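Local structure of protein-S-isoprenylcysteine O-methyltransferase (Tribolium castaneum, 5V7P) at residues Thr14-Val19 with Arg67-Gly72; Val22-Asn27 with Gly78-Leu83; Pro210-Trp215 with Tyr248-Met253. The protein catalyses, in the endoplasmic reticulum membrane, the methylation of isoprenylated C-terminal cysteines of proteins, with S-adenosyl-L-methionine as methyl donor. One frame throughout, in Å; residues are numbered along the deposited sequence.

How the contacts relate
Contacts 1 and 2 follow one another along the same pair of transmembrane helices, 4-29 and 59-84, their segments alternating in sequence (14-19, 22-27, then 67-72, 78-83); their centres are about 14 Å apart, and a single lipid, MPG of chain Z, touches both. The helices are close at contact 1, and by contact 2 they have drawn apart enough for a tyrosine ring to lie between them. Contact 3 comes later in the chain and joins helix 210-225 to helix 231-258 on the opposite side of the chain's centre. Its centre lies about 31 Å from that of contact 1 and about 38 Å from that of contact 2. Two contacts thus pack the membrane-embedded N-terminal helices, while the third belongs to the cofactor site.

Contact 1: Thr14-Val19 with Arg67-Gly72. With MPG ([(Z)-octadec-9-enyl] (2R)-2,3-bis(oxidanyl)propanoate), chain Z.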
loop_
_atom_site.group_PDB
_atom_site.type_symbol
_atom_site.label_atom_id
_atom_site.label_comp_id
_atom_site.label_asym_id
_atom_site.label_seq_id
_atom_site.Cartn_x
_atom_site.Cartn_y
_atom_site.Cartn_z
ATOM N N THR A 14 10.951 13.449 -13.273
ATOM C CA THR A 14 11.800 14.635 -13.249
ATOM C C THR A 14 11.433 15.595 -14.373
ATOM O O THR A 14 11.392 16.815 -14.167
ATOM C CB THR A 14 13.274 14.234 -13.348
ATOM O OG1 THR A 14 13.503 13.533 -14.576
ATOM C CG2 THR A 14 13.669 13.343 -12.178
ATOM N N GLY A 15 11.163 15.067 -15.567
ATOM C CA GLY A 15 10.742 15.925 -16.664
ATOM C C GLY A 15 9.490 16.711 -16.327
ATOM O O GLY A 15 9.426 17.924 -16.537
ATOM N N SER A 16 8.474 16.026 -15.797
ATOM C CA SER A 16 7.263 16.716 -15.368
ATOM C C SER A 16 7.568 17.703 -14.249
ATOM O O SER A 16 7.036 18.818 -14.229
ATOM C CB SER A 16 6.211 15.701 -14.920
ATOM O OG SER A 16 5.042 16.350 -14.451
ATOM N N SER A 17 8.432 17.312 -13.309
ATOM C CA SER A 17 8.823 18.225 -12.241
ATOM C C SER A 17 9.513 19.461 -12.802
ATOM O O SER A 17 9.295 20.578 -12.316
ATOM C CB SER A 17 9.736 17.508 -11.247
ATOM O OG SER A 17 9.026 16.520 -10.519
ATOM N N LEU A 18 10.349 19.283 -13.825
ATOM C CA LEU A 18 11.043 20.421 -14.419
ATOM C C LEU A 18 10.072 21.327 -15.166
ATOM O O LEU A 18 10.167 22.556 -15.075
ATOM C CB LEU A 18 12.146 19.929 -15.355
ATOM C CG LEU A 18 13.091 20.996 -15.914
ATOM C CD1 LEU A 18 13.982 21.552 -14.814
ATOM C CD2 LEU A 18 13.927 20.429 -17.054
ATOM N N VAL A 19 9.129 20.736 -15.904
ATOM C CA VAL A 19 8.168 21.528 -16.671
ATOM C C VAL A 19 7.392 22.457 -15.746
ATOM O O VAL A 19 7.370 23.680 -15.931
ATOM C CB VAL A 19 7.225 20.604 -17.463
ATOM C CG1 VAL A 19 6.001 21.362 -17.984
ATOM C CG2 VAL A 19 7.971 19.967 -18.626
ATOM N N ARG A 67 1.588 8.267 -14.476
ATOM C CA ARG A 67 1.521 8.300 -13.020
ATOM C C ARG A 67 2.749 8.984 -12.434
ATOM O O ARG A 67 2.632 9.800 -11.511
ATOM C CB ARG A 67 1.370 6.882 -12.472
ATOM C CG ARG A 67 -0.013 6.300 -12.693
ATOM C CD ARG A 67 -0.059 4.806 -12.438
ATOM N NE ARG A 67 -1.428 4.300 -12.477
ATOM C CZ ARG A 67 -2.127 4.104 -13.592
ATOM N NH1 ARG A 67 -1.593 4.373 -14.776
ATOM N NH2 ARG A 67 -3.367 3.642 -13.523
ATOM N N ALA A 68 3.934 8.673 -12.964
ATOM C CA ALA A 68 5.147 9.336 -12.501
ATOM C C ALA A 68 5.092 10.832 -12.779
ATOM O O ALA A 68 5.485 11.645 -11.935
ATOM C CB ALA A 68 6.374 8.710 -13.164
ATOM N N ALA A 69 4.602 11.215 -13.961
ATOM C CA ALA A 69 4.467 12.632 -14.281
ATOM C C ALA A 69 3.466 13.310 -13.357
ATOM O O ALA A 69 3.680 14.449 -12.922
ATOM C CB ALA A 69 4.047 12.801 -15.741
ATOM N N PHE A 70 2.361 12.629 -13.050
ATOM C CA PHE A 70 1.370 13.196 -12.143
ATOM C C PHE A 70 1.969 13.439 -10.764
ATOM O O PHE A 70 1.715 14.479 -10.144
ATOM C CB PHE A 70 0.158 12.268 -12.048
ATOM C CG PHE A 70 -0.762 12.585 -10.904
ATOM C CD1 PHE A 70 -1.664 13.633 -10.991
ATOM C CD2 PHE A 70 -0.727 11.833 -9.742
ATOM C CE1 PHE A 70 -2.513 13.925 -9.939
ATOM C CE2 PHE A 70 -1.571 12.120 -8.686
ATOM C CZ PHE A 70 -2.466 13.168 -8.785
ATOM N N LEU A 71 2.777 12.497 -10.274
ATOM C CA LEU A 71 3.399 12.664 -8.965
ATOM C C LEU A 71 4.426 13.788 -8.972
ATOM O O LEU A 71 4.581 14.490 -7.964
ATOM C CB LEU A 71 4.042 11.349 -8.525
ATOM C CG LEU A 71 3.059 10.212 -8.235
ATOM C CD1 LEU A 71 3.790 8.882 -8.118
ATOM C CD2 LEU A 71 2.267 10.496 -6.968
ATOM N N GLY A 72 5.137 13.975 -10.084
ATOM C CA GLY A 72 6.002 15.137 -10.202
ATOM C C GLY A 72 5.214 16.430 -10.178
ATOM O O GLY A 72 5.641 17.422 -9.581
HETATM C C2 MPG Z . 5.969 27.638 -20.246
HETATM C C3 MPG Z . 6.525 26.531 -19.352
HETATM C C4 MPG Z . 6.527 25.212 -20.120
HETATM C C5 MPG Z . 7.693 25.209 -21.106
HETATM C C6 MPG Z . 8.096 23.772 -21.423
HETATM C C7 MPG Z . 9.610 23.629 -21.274
HETATM C C8 MPG Z . 9.988 23.710 -19.796
HETATM C C9 MPG Z . 11.507 23.643 -19.658
HETATM C C10 MPG Z . 12.132 22.485 -19.728
HETATM C C11 MPG Z . 11.344 21.196 -19.946
HETATM O O1 MPG Z . 5.209 29.543 -19.031
HETATM C C1 MPG Z . 4.794 28.310 -19.542
HETATM C CXD MPG Z . 2.926 30.575 -19.406
HETATM O O2 MPG Z . 2.404 31.692 -20.066
HETATM C C21 MPG Z . 2.471 30.592 -17.949
HETATM O O3 MPG Z . 3.493 30.111 -17.121
HETATM O O4 MPG Z . 4.988 31.587 -19.922
HETATM C CX3 MPG Z . 4.449 30.627 -19.481
#
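Ser16 reaches across from helix 4-29 and hydrogen-bonds through OG to the backbone carbonyl of Ala69, OG to O 2.8 Å. Its hydroxyl stands opposite the backbone N (chi1 178°), which carries OG off its own helix and over to the neighbour. It meets Ala69 O at a C=O...OG angle of 121°, somewhat out of the carbonyl plane. Ser16 CB also rests against the methyl of Ala69, with CB to CB 3.7 Å, so this buried serine makes both a polar and an apolar touch. The next residue, Ser17, lays its OG against Gly72, one turn past Ala69, 3.3 Å from Gly72 CA. That hydroxyl sits beside its own backbone N; its hydrogen bond goes to Phe13 O of its own helix, and its touch on Gly72 is plain packing. Small residues at the crossing, Ser16, Ser17, Ala69 and Gly72, let the segment axes approach to 7.5 Å at a crossing angle of -36°, close packing of two transmembrane helices running in roughly the same direction. On another side of segment 14-19, Leu18 and Val19 meet the lipid MPG of chain Z, while Leu71 packs on His103 and Tyr104 of helix 90-113 and Ala68 rests on Ser9, Ser12 and Phe13 of helix 4-29.

Contact 2: Val22-Asn27 with Gly78-Leu83; sequences VICMFN and GLYIKL. With MPG ([(Z)-octadec-9-enyl] (2R)-2,3-bis(oxidanyl)propanoate), chain S; MPG ([(Z)-octadec-9-enyl] (2R)-2,3-bis(oxidanyl)propanoate), chain Z; UND (undecane), chain E; MPG ([(Z)-octadec-9-enyl] (2R)-2,3-bis(oxidanyl)propanoate), chain Y.
Cys24 of helix 4-29 lies over one face of the Tyr80 ring, the main meeting of segments 22-27 and 78-83. Early in the second segment, Leu79 turns to the bound undecane, Leu79 CB 4.0 Å from C1 of the undecane, and also touches Ser97 of helix 90-113. Tyr80 follows and carries the contact. Its CG lies trans to the backbone N (chi1 -178°), sending the ring across toward helix 4-29. Cys24 SG sits 3.9 Å from the Tyr80 ring centroid and 23° off the ring normal, displaced toward the rim above CD2 and CG. Cys24 CB joins it over the ring in a CH-pi contact, 17° off the normal. Farther out, Tyr80 OH comes within 3.8 Å of Asn27 CB, but its hydrogen-bond partner is Asn38 OD1, which also bonds Asn27 ND2. The other end of the Asn27 amide, OD1, accepts a bond from O3 of MPG chain Z at 3.1 Å. Tyr80 CE2 touches C5 of MPG chain Y at 3.5 Å. Next, Ile81 packs on Met96, Lys82 stretches its extended chain along MPG chain S, and Leu83 divides its methyls, CD1 on undecane and CD2 on MPG chain S. The arrangement is a Cys sulfur-aromatic contact between transmembrane helices, bordered by bound lipid and alkane chains.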
loop_
_atom_site.group_PDB
_atom_site.type_symbol
_atom_site.label_atom_id
_atom_site.label_comp_id
_atom_site.label_asym_id
_atom_site.label_seq_id
_atom_site.Cartn_x
_atom_site.Cartn_y
_atom_site.Cartn_z
ATOM N N VAL A 22 9.208 25.281 -14.037
ATOM C CA VAL A 22 9.323 26.472 -14.873
ATOM C C VAL A 22 8.020 27.261 -14.855
ATOM O O VAL A 22 8.025 28.495 -14.769
ATOM C CB VAL A 22 9.729 26.077 -16.306
ATOM C CG1 VAL A 22 9.705 27.285 -17.240
ATOM C CG2 VAL A 22 11.113 25.441 -16.307
ATOM N N ILE A 23 6.884 26.564 -14.934
ATOM C CA ILE A 23 5.589 27.244 -14.953
ATOM C C ILE A 23 5.386 28.035 -13.667
ATOM O O ILE A 23 4.998 29.209 -13.692
ATOM C CB ILE A 23 4.453 26.227 -15.176
ATOM C CG1 ILE A 23 4.611 25.550 -16.541
ATOM C CG2 ILE A 23 3.087 26.910 -15.076
ATOM C CD1 ILE A 23 3.684 24.375 -16.760
ATOM N N CYS A 24 5.642 27.401 -12.521
ATOM C CA CYS A 24 5.436 28.077 -11.245
ATOM C C CYS A 24 6.427 29.219 -11.056
ATOM O O CYS A 24 6.067 30.275 -10.526
ATOM C CB CYS A 24 5.541 27.073 -10.098
ATOM S SG CYS A 24 4.230 25.824 -10.100
ATOM N N MET A 25 7.680 29.029 -11.479
ATOM C CA MET A 25 8.645 30.124 -11.435
ATOM C C MET A 25 8.147 31.314 -12.245
ATOM O O MET A 25 8.233 32.463 -11.796
ATOM C CB MET A 25 10.003 29.656 -11.959
ATOM C CG MET A 25 10.769 28.745 -11.007
ATOM S SD MET A 25 11.307 29.566 -9.492
ATOM C CE MET A 25 12.453 30.783 -10.130
ATOM N N PHE A 26 7.622 31.056 -13.445
ATOM C CA PHE A 26 7.092 32.135 -14.273
ATOM C C PHE A 26 5.911 32.816 -13.596
ATOM O O PHE A 26 5.822 34.048 -13.564
ATOM C CB PHE A 26 6.673 31.590 -15.644
ATOM C CG PHE A 26 7.783 31.550 -16.662
ATOM C CD1 PHE A 26 8.660 32.612 -16.808
ATOM C CD2 PHE A 26 7.933 30.449 -17.492
ATOM C CE1 PHE A 26 9.670 32.572 -17.750
ATOM C CE2 PHE A 26 8.942 30.404 -18.436
ATOM C CZ PHE A 26 9.810 31.467 -18.564
ATOM N N ASN A 27 4.986 32.025 -13.047
ATOM C CA ASN A 27 3.798 32.600 -12.425
ATOM C C ASN A 27 4.142 33.408 -11.182
ATOM O O ASN A 27 3.418 34.349 -10.837
ATOM C CB ASN A 27 2.807 31.493 -12.075
ATOM C CG ASN A 27 2.144 30.899 -13.299
ATOM O OD1 ASN A 27 2.507 31.215 -14.433
ATOM N ND2 ASN A 27 1.166 30.029 -13.077
ATOM N N GLY A 78 3.102 21.151 -4.557
ATOM C CA GLY A 78 3.194 21.167 -3.107
ATOM C C GLY A 78 4.215 22.172 -2.610
ATOM O O GLY A 78 3.929 22.986 -1.728
ATOM N N LEU A 79 5.424 22.129 -3.173
ATOM C CA LEU A 79 6.452 23.095 -2.800
ATOM C C LEU A 79 6.040 24.508 -3.191
ATOM O O LEU A 79 6.335 25.472 -2.477
ATOM C CB LEU A 79 7.779 22.721 -3.458
ATOM C CG LEU A 79 8.404 21.402 -3.001
ATOM C CD1 LEU A 79 9.560 21.012 -3.911
ATOM C CD2 LEU A 79 8.876 21.503 -1.557
ATOM N N TYR A 80 5.357 24.647 -4.329
ATOM C CA TYR A 80 4.848 25.947 -4.747
ATOM C C TYR A 80 3.885 26.513 -3.710
ATOM O O TYR A 80 3.989 27.682 -3.318
ATOM C CB TYR A 80 4.169 25.804 -6.111
ATOM C CG TYR A 80 3.629 27.082 -6.715
ATOM C CD1 TYR A 80 4.399 28.235 -6.762
ATOM C CD2 TYR A 80 2.357 27.119 -7.275
ATOM C CE1 TYR A 80 3.909 29.397 -7.330
ATOM C CE2 TYR A 80 1.862 28.275 -7.844
ATOM C CZ TYR A 80 2.641 29.411 -7.870
ATOM O OH TYR A 80 2.151 30.563 -8.437
ATOM N N ILE A 81 2.946 25.687 -3.243
ATOM C CA ILE A 81 1.978 26.135 -2.246
ATOM C C ILE A 81 2.678 26.449 -0.931
ATOM O O ILE A 81 2.355 27.435 -0.256
ATOM C CB ILE A 81 0.882 25.069 -2.064
ATOM C CG1 ILE A 81 0.019 24.990 -3.327
ATOM C CG2 ILE A 81 0.016 25.370 -0.835
ATOM C CD1 ILE A 81 -0.943 23.821 -3.352
ATOM N N LYS A 82 3.642 25.617 -0.545
ATOM C CA LYS A 82 4.326 25.807 0.727
ATOM C C LYS A 82 5.054 27.144 0.779
ATOM O O LYS A 82 5.192 27.733 1.857
ATOM C CB LYS A 82 5.305 24.656 0.954
ATOM C CG LYS A 82 5.761 24.497 2.386
ATOM C CD LYS A 82 6.587 23.237 2.545
ATOM C CE LYS A 82 6.868 22.930 4.004
ATOM N NZ LYS A 82 7.392 21.543 4.171
ATOM N N LEU A 83 5.510 27.645 -0.367
ATOM C CA LEU A 83 6.341 28.842 -0.407
ATOM C C LEU A 83 5.535 30.129 -0.546
ATOM O O LEU A 83 5.897 31.145 0.058
ATOM C CB LEU A 83 7.340 28.741 -1.564
ATOM C CG LEU A 83 8.433 27.681 -1.413
ATOM C CD1 LEU A 83 9.153 27.464 -2.733
ATOM C CD2 LEU A 83 9.422 28.081 -0.332
HETATM C C2 MPG S . 9.662 27.131 3.350
HETATM C C3 MPG S . 9.248 25.893 2.555
HETATM C C4 MPG S . 10.454 25.317 1.814
HETATM C C5 MPG S . 11.243 24.405 2.748
HETATM C C6 MPG S . 10.547 23.047 2.851
HETATM C C7 MPG S . 11.343 22.099 3.751
HETATM C C8 MPG S . 11.459 22.622 5.182
HETATM C C9 MPG S . 10.065 22.848 5.768
HETATM C C10 MPG S . 9.881 23.455 6.921
HETATM C C11 MPG S . 11.031 23.988 7.772
HETATM C C12 MPG S . 11.176 25.490 7.542
HETATM C C13 MPG S . 12.564 25.942 7.990
HETATM C C14 MPG S . 12.796 25.522 9.442
HETATM O O1 MPG S . 7.785 26.607 4.741
HETATM C C1 MPG S . 8.459 27.669 4.126
HETATM C CXD MPG S . 5.566 25.866 5.719
HETATM O O2 MPG S . 4.399 26.459 6.219
HETATM C C21 MPG S . 6.178 24.951 6.778
HETATM O O3 MPG S . 5.819 25.405 8.055
HETATM O O4 MPG S . 6.309 28.095 5.534
HETATM C CX3 MPG S . 6.566 26.955 5.333
HETATM C C2 MPG Z . 5.969 27.638 -20.246
HETATM C C3 MPG Z . 6.525 26.531 -19.352
HETATM C C4 MPG Z . 6.527 25.212 -20.120
HETATM C C5 MPG Z . 7.693 25.209 -21.106
HETATM C C6 MPG Z . 8.096 23.772 -21.423
HETATM C C7 MPG Z . 9.610 23.629 -21.274
HETATM C C8 MPG Z . 9.988 23.710 -19.796
HETATM C C9 MPG Z . 11.507 23.643 -19.658
HETATM C C10 MPG Z . 12.132 22.485 -19.728
HETATM C C11 MPG Z . 11.344 21.196 -19.946
HETATM O O1 MPG Z . 5.209 29.543 -19.031
HETATM C C1 MPG Z . 4.794 28.310 -19.542
HETATM C CXD MPG Z . 2.926 30.575 -19.406
HETATM O O2 MPG Z . 2.404 31.692 -20.066
HETATM C C21 MPG Z . 2.471 30.592 -17.949
HETATM O O3 MPG Z . 3.493 30.111 -17.121
HETATM O O4 MPG Z . 4.988 31.587 -19.922
HETATM C CX3 MPG Z . 4.449 30.627 -19.481
HETATM C C1 UND E . 10.032 24.187 -6.392
HETATM C C2 UND E . 8.853 25.029 -6.875
HETATM C C3 UND E . 9.295 26.481 -7.039
HETATM C C4 UND E . 8.082 27.354 -7.351
HETATM C C5 UND E . 8.486 28.826 -7.296
HETATM C C6 UND E . 8.433 29.325 -5.854
HETATM C C7 UND E . 9.169 30.659 -5.747
HETATM C C8 UND E . 8.749 31.370 -4.463
HETATM C C9 UND E . 9.986 31.789 -3.669
HETATM C C10 UND E . 9.554 32.659 -2.490
HETATM C C11 UND E . 10.639 32.648 -1.416
HETATM C C2 MPG Y . -1.279 31.118 -5.125
HETATM C C3 MPG Y . -1.131 30.147 -6.295
HETATM C C4 MPG Y . -2.052 28.952 -6.066
HETATM C C5 MPG Y . -1.372 27.666 -6.530
HETATM C C6 MPG Y . -2.351 26.506 -6.360
HETATM C C7 MPG Y . -2.530 25.734 -7.671
HETATM C C8 MPG Y . -3.941 25.153 -7.767
HETATM C C9 MPG Y . -3.926 23.655 -7.467
HETATM C C10 MPG Y . -5.035 23.016 -7.150
HETATM C C11 MPG Y . -6.375 23.752 -7.066
HETATM C C12 MPG Y . -7.517 22.739 -7.027
HETATM C C13 MPG Y . -8.802 23.405 -7.514
HETATM O O1 MPG Y . -0.614 33.257 -4.298
HETATM C C1 MPG Y . -0.449 32.373 -5.376
HETATM C CXD MPG Y . 0.307 35.500 -3.515
HETATM O O2 MPG Y . 1.421 35.881 -2.756
HETATM C C21 MPG Y . -0.950 35.601 -2.652
HETATM O O3 MPG Y . -1.331 36.946 -2.546
HETATM O O4 MPG Y . 1.593 33.635 -4.128
HETATM C CX3 MPG Y . 0.495 34.063 -4.003
#

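Contact 3: Pro210-Trp215 with Tyr248-Met253. With SAH (S-adenosyl-L-homocysteine), chain C; MPG ([(Z)-octadec-9-enyl] (2R)-2,3-bis(oxidanyl)propanoate), chain B.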
loop_
_atom_site.group_PDB
_atom_site.type_symbol
_atom_site.label_atom_id
_atom_site.label_comp_id
_atom_site.label_asym_id
_atom_site.label_seq_id
_atom_site.Cartn_x
_atom_site.Cartn_y
_atom_site.Cartn_z
ATOM N N PRO A 210 10.792 -3.534 9.612
ATOM C CA PRO A 210 11.177 -2.115 9.548
ATOM C C PRO A 210 10.434 -1.325 8.483
ATOM O O PRO A 210 10.247 -0.113 8.649
ATOM C CB PRO A 210 12.685 -2.175 9.262
ATOM C CG PRO A 210 12.897 -3.505 8.613
ATOM C CD PRO A 210 11.903 -4.429 9.246
ATOM N N SER A 211 10.011 -1.962 7.389
ATOM C CA SER A 211 9.267 -1.228 6.370
ATOM C C SER A 211 7.878 -0.855 6.872
ATOM O O SER A 211 7.365 0.220 6.549
ATOM C CB SER A 211 9.180 -2.047 5.079
ATOM O OG SER A 211 8.033 -2.877 5.057
ATOM N N TYR A 212 7.257 -1.720 7.681
ATOM C CA TYR A 212 5.972 -1.369 8.275
ATOM C C TYR A 212 6.134 -0.339 9.385
ATOM O O TYR A 212 5.249 0.501 9.583
ATOM C CB TYR A 212 5.274 -2.622 8.809
ATOM C CG TYR A 212 4.995 -3.680 7.759
ATOM C CD1 TYR A 212 4.998 -3.370 6.404
ATOM C CD2 TYR A 212 4.730 -4.993 8.127
ATOM C CE1 TYR A 212 4.746 -4.338 5.448
ATOM C CE2 TYR A 212 4.473 -5.961 7.180
ATOM C CZ TYR A 212 4.482 -5.629 5.842
ATOM O OH TYR A 212 4.233 -6.593 4.894
ATOM N N VAL A 213 7.250 -0.384 10.115
ATOM C CA VAL A 213 7.520 0.638 11.123
ATOM C C VAL A 213 7.617 2.008 10.467
ATOM O O VAL A 213 7.000 2.981 10.917
ATOM C CB VAL A 213 8.805 0.299 11.904
ATOM C CG1 VAL A 213 9.174 1.425 12.866
ATOM C CG2 VAL A 213 8.638 -0.998 12.670
ATOM N N GLY A 214 8.403 2.106 9.394
ATOM C CA GLY A 214 8.502 3.368 8.679
ATOM C C GLY A 214 7.168 3.818 8.120
ATOM O O GLY A 214 6.791 4.985 8.243
ATOM N N TRP A 215 6.427 2.893 7.508
ATOM C CA TRP A 215 5.110 3.226 6.979
ATOM C C TRP A 215 4.168 3.662 8.094
ATOM O O TRP A 215 3.421 4.636 7.942
ATOM C CB TRP A 215 4.542 2.021 6.229
ATOM C CG TRP A 215 3.475 2.359 5.237
ATOM C CD1 TRP A 215 2.652 3.446 5.253
ATOM C CD2 TRP A 215 3.119 1.604 4.073
ATOM N NE1 TRP A 215 1.804 3.413 4.174
ATOM C CE2 TRP A 215 2.071 2.292 3.434
ATOM C CE3 TRP A 215 3.584 0.411 3.511
ATOM C CZ2 TRP A 215 1.480 1.829 2.260
ATOM C CZ3 TRP A 215 2.997 -0.048 2.347
ATOM C CH2 TRP A 215 1.955 0.658 1.734
ATOM N N TYR A 248 0.566 -10.568 11.478
ATOM C CA TYR A 248 0.200 -11.854 12.061
ATOM C C TYR A 248 0.204 -12.953 11.007
ATOM O O TYR A 248 0.850 -13.994 11.179
ATOM C CB TYR A 248 -1.171 -11.749 12.729
ATOM C CG TYR A 248 -1.537 -12.948 13.571
ATOM C CD1 TYR A 248 -0.986 -13.129 14.832
ATOM C CD2 TYR A 248 -2.443 -13.897 13.110
ATOM C CE1 TYR A 248 -1.319 -14.221 15.610
ATOM C CE2 TYR A 248 -2.784 -14.993 13.882
ATOM C CZ TYR A 248 -2.219 -15.150 15.131
ATOM O OH TYR A 248 -2.553 -16.238 15.903
ATOM N N ILE A 249 -0.513 -12.738 9.902
ATOM C CA ILE A 249 -0.516 -13.719 8.822
ATOM C C ILE A 249 0.861 -13.813 8.181
ATOM O O ILE A 249 1.282 -14.894 7.749
ATOM C CB ILE A 249 -1.596 -13.361 7.781
ATOM C CG1 ILE A 249 -1.683 -14.428 6.685
ATOM C CG2 ILE A 249 -1.327 -11.997 7.159
ATOM C CD1 ILE A 249 -2.235 -15.754 7.159
ATOM N N GLU A 250 1.583 -12.692 8.109
ATOM C CA GLU A 250 2.866 -12.675 7.414
ATOM C C GLU A 250 3.900 -13.525 8.140
ATOM O O GLU A 250 4.675 -14.247 7.503
ATOM C CB GLU A 250 3.350 -11.233 7.269
ATOM C CG GLU A 250 4.715 -11.086 6.619
ATOM C CD GLU A 250 5.004 -9.658 6.196
ATOM O OE1 GLU A 250 4.041 -8.910 5.930
ATOM O OE2 GLU A 250 6.192 -9.278 6.133
ATOM N N GLU A 251 3.925 -13.458 9.471
ATOM C CA GLU A 251 4.888 -14.236 10.237
ATOM C C GLU A 251 4.524 -15.712 10.310
ATOM O O GLU A 251 5.417 -16.546 10.498
ATOM C CB GLU A 251 5.021 -13.664 11.648
ATOM C CG GLU A 251 5.691 -12.303 11.689
ATOM C CD GLU A 251 6.118 -11.905 13.088
ATOM O OE1 GLU A 251 5.681 -12.564 14.055
ATOM O OE2 GLU A 251 6.894 -10.937 13.221
ATOM N N SER A 252 3.243 -16.057 10.168
ATOM C CA SER A 252 2.871 -17.466 10.095
ATOM C C SER A 252 3.444 -18.112 8.840
ATOM O O SER A 252 3.840 -19.282 8.863
ATOM C CB SER A 252 1.350 -17.618 10.129
ATOM O OG SER A 252 0.761 -17.175 8.919
ATOM N N MET A 253 3.500 -17.361 7.735
ATOM C CA MET A 253 4.130 -17.877 6.524
ATOM C C MET A 253 5.647 -17.902 6.658
ATOM O O MET A 253 6.302 -18.795 6.108
ATOM C CB MET A 253 3.727 -17.033 5.314
ATOM C CG MET A 253 2.228 -16.811 5.156
ATOM S SD MET A 253 1.242 -18.292 5.437
ATOM C CE MET A 253 1.900 -19.404 4.198
HETATM N N SAH C . 7.552 -7.185 6.917
HETATM C CA SAH C . 8.825 -6.766 6.347
HETATM C CB SAH C . 8.831 -6.984 4.839
HETATM C CG SAH C . 7.622 -6.406 4.108
HETATM S SD SAH C . 7.590 -6.933 2.374
HETATM C C SAH C . 9.112 -5.301 6.667
HETATM O O SAH C . 8.225 -4.556 7.087
HETATM O OXT SAH C . 10.237 -4.822 6.515
HETATM C "C5'" SAH C . 6.641 -8.449 2.692
HETATM C "C4'" SAH C . 7.381 -9.722 2.299
HETATM O "O4'" SAH C . 8.641 -9.769 2.938
HETATM C "C3'" SAH C . 6.599 -10.950 2.741
HETATM O "O3'" SAH C . 6.291 -11.767 1.635
HETATM C "C2'" SAH C . 7.494 -11.678 3.723
HETATM O "O2'" SAH C . 7.517 -13.063 3.464
HETATM C "C1'" SAH C . 8.865 -11.033 3.532
HETATM N N9 SAH C . 9.620 -10.866 4.791
HETATM C C8 SAH C . 9.175 -10.335 5.974
HETATM N N7 SAH C . 10.187 -10.351 6.869
HETATM C C5 SAH C . 11.275 -10.881 6.273
HETATM C C6 SAH C . 12.561 -11.128 6.728
HETATM N N6 SAH C . 12.911 -10.827 7.975
HETATM N N1 SAH C . 13.477 -11.693 5.870
HETATM C C2 SAH C . 13.120 -12.009 4.576
HETATM N N3 SAH C . 11.840 -11.760 4.133
HETATM C C4 SAH C . 10.934 -11.206 4.969
HETATM C C2 MPG B . -5.265 6.625 5.754
HETATM C C3 MPG B . -4.285 6.297 6.873
HETATM C C4 MPG B . -3.668 4.915 6.684
HETATM C C5 MPG B . -2.515 4.753 7.649
HETATM C C6 MPG B . -2.004 3.324 7.573
HETATM C C7 MPG B . -1.399 2.984 6.214
HETATM C C8 MPG B . -1.769 1.543 5.913
HETATM C C9 MPG B . -0.869 1.022 4.796
HETATM C C10 MPG B . -1.305 0.714 3.597
HETATM C C11 MPG B . -2.770 0.836 3.174
HETATM C C12 MPG B . -2.838 1.131 1.684
HETATM C C13 MPG B . -2.396 -0.085 0.877
HETATM C C14 MPG B . -1.980 0.392 -0.506
HETATM C C15 MPG B . -1.769 -0.805 -1.432
HETATM C C16 MPG B . -2.560 -0.620 -2.725
HETATM O O1 MPG B . -4.089 8.008 4.225
HETATM C C1 MPG B . -4.575 6.715 4.394
HETATM C CXD MPG B . -2.095 9.410 3.634
HETATM O O2 MPG B . -1.139 9.966 4.490
HETATM C C21 MPG B . -3.184 10.456 3.352
HETATM O O3 MPG B . -3.029 11.553 4.206
HETATM O O4 MPG B . -2.009 7.382 4.828
HETATM C CX3 MPG B . -2.704 8.175 4.286
#
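Segments 210-215 and 248-253 are both helical but stand well apart, their nearest CA atoms, those of Tyr212 and Glu250, being 11.8 Å from each other. Two long side chains approaching from opposite directions span the distance. Tyr212 OH donates a short hydrogen bond to Glu250 OE1, 2.5 Å, received on the syn lone pair, with OE1 at the ring edge and the carboxylate plane turned 82° from the ring. Glu250 is stretched out, CG trans to its backbone N (chi1 177°), which brings OE2 to the amino N of S-adenosylhomocysteine at 2.6 Å. This is the S-adenosyl-L-methionine site, holding the reaction product. The ligand's carboxylate meets the start of helix 210-225: its O takes bonds from Ser211 OG (2.6 Å) and Tyr212 N (3.1 Å), its OXT one from Ser211 N (3.0 Å). The same O lies over a face of the Tyr212 ring. A phenylalanine in place of Tyr212 would probably leave Glu250 OE1 and Arg246 without the hydroxyl they share, and the carboxylate held mainly through OE2. Arg246 NE, on helix 231-258, bonds Tyr212 OH, and the tyrosine ring stacks with Phe243 there; Pro210 and Val213 pack on Leu172 of helix 156-180.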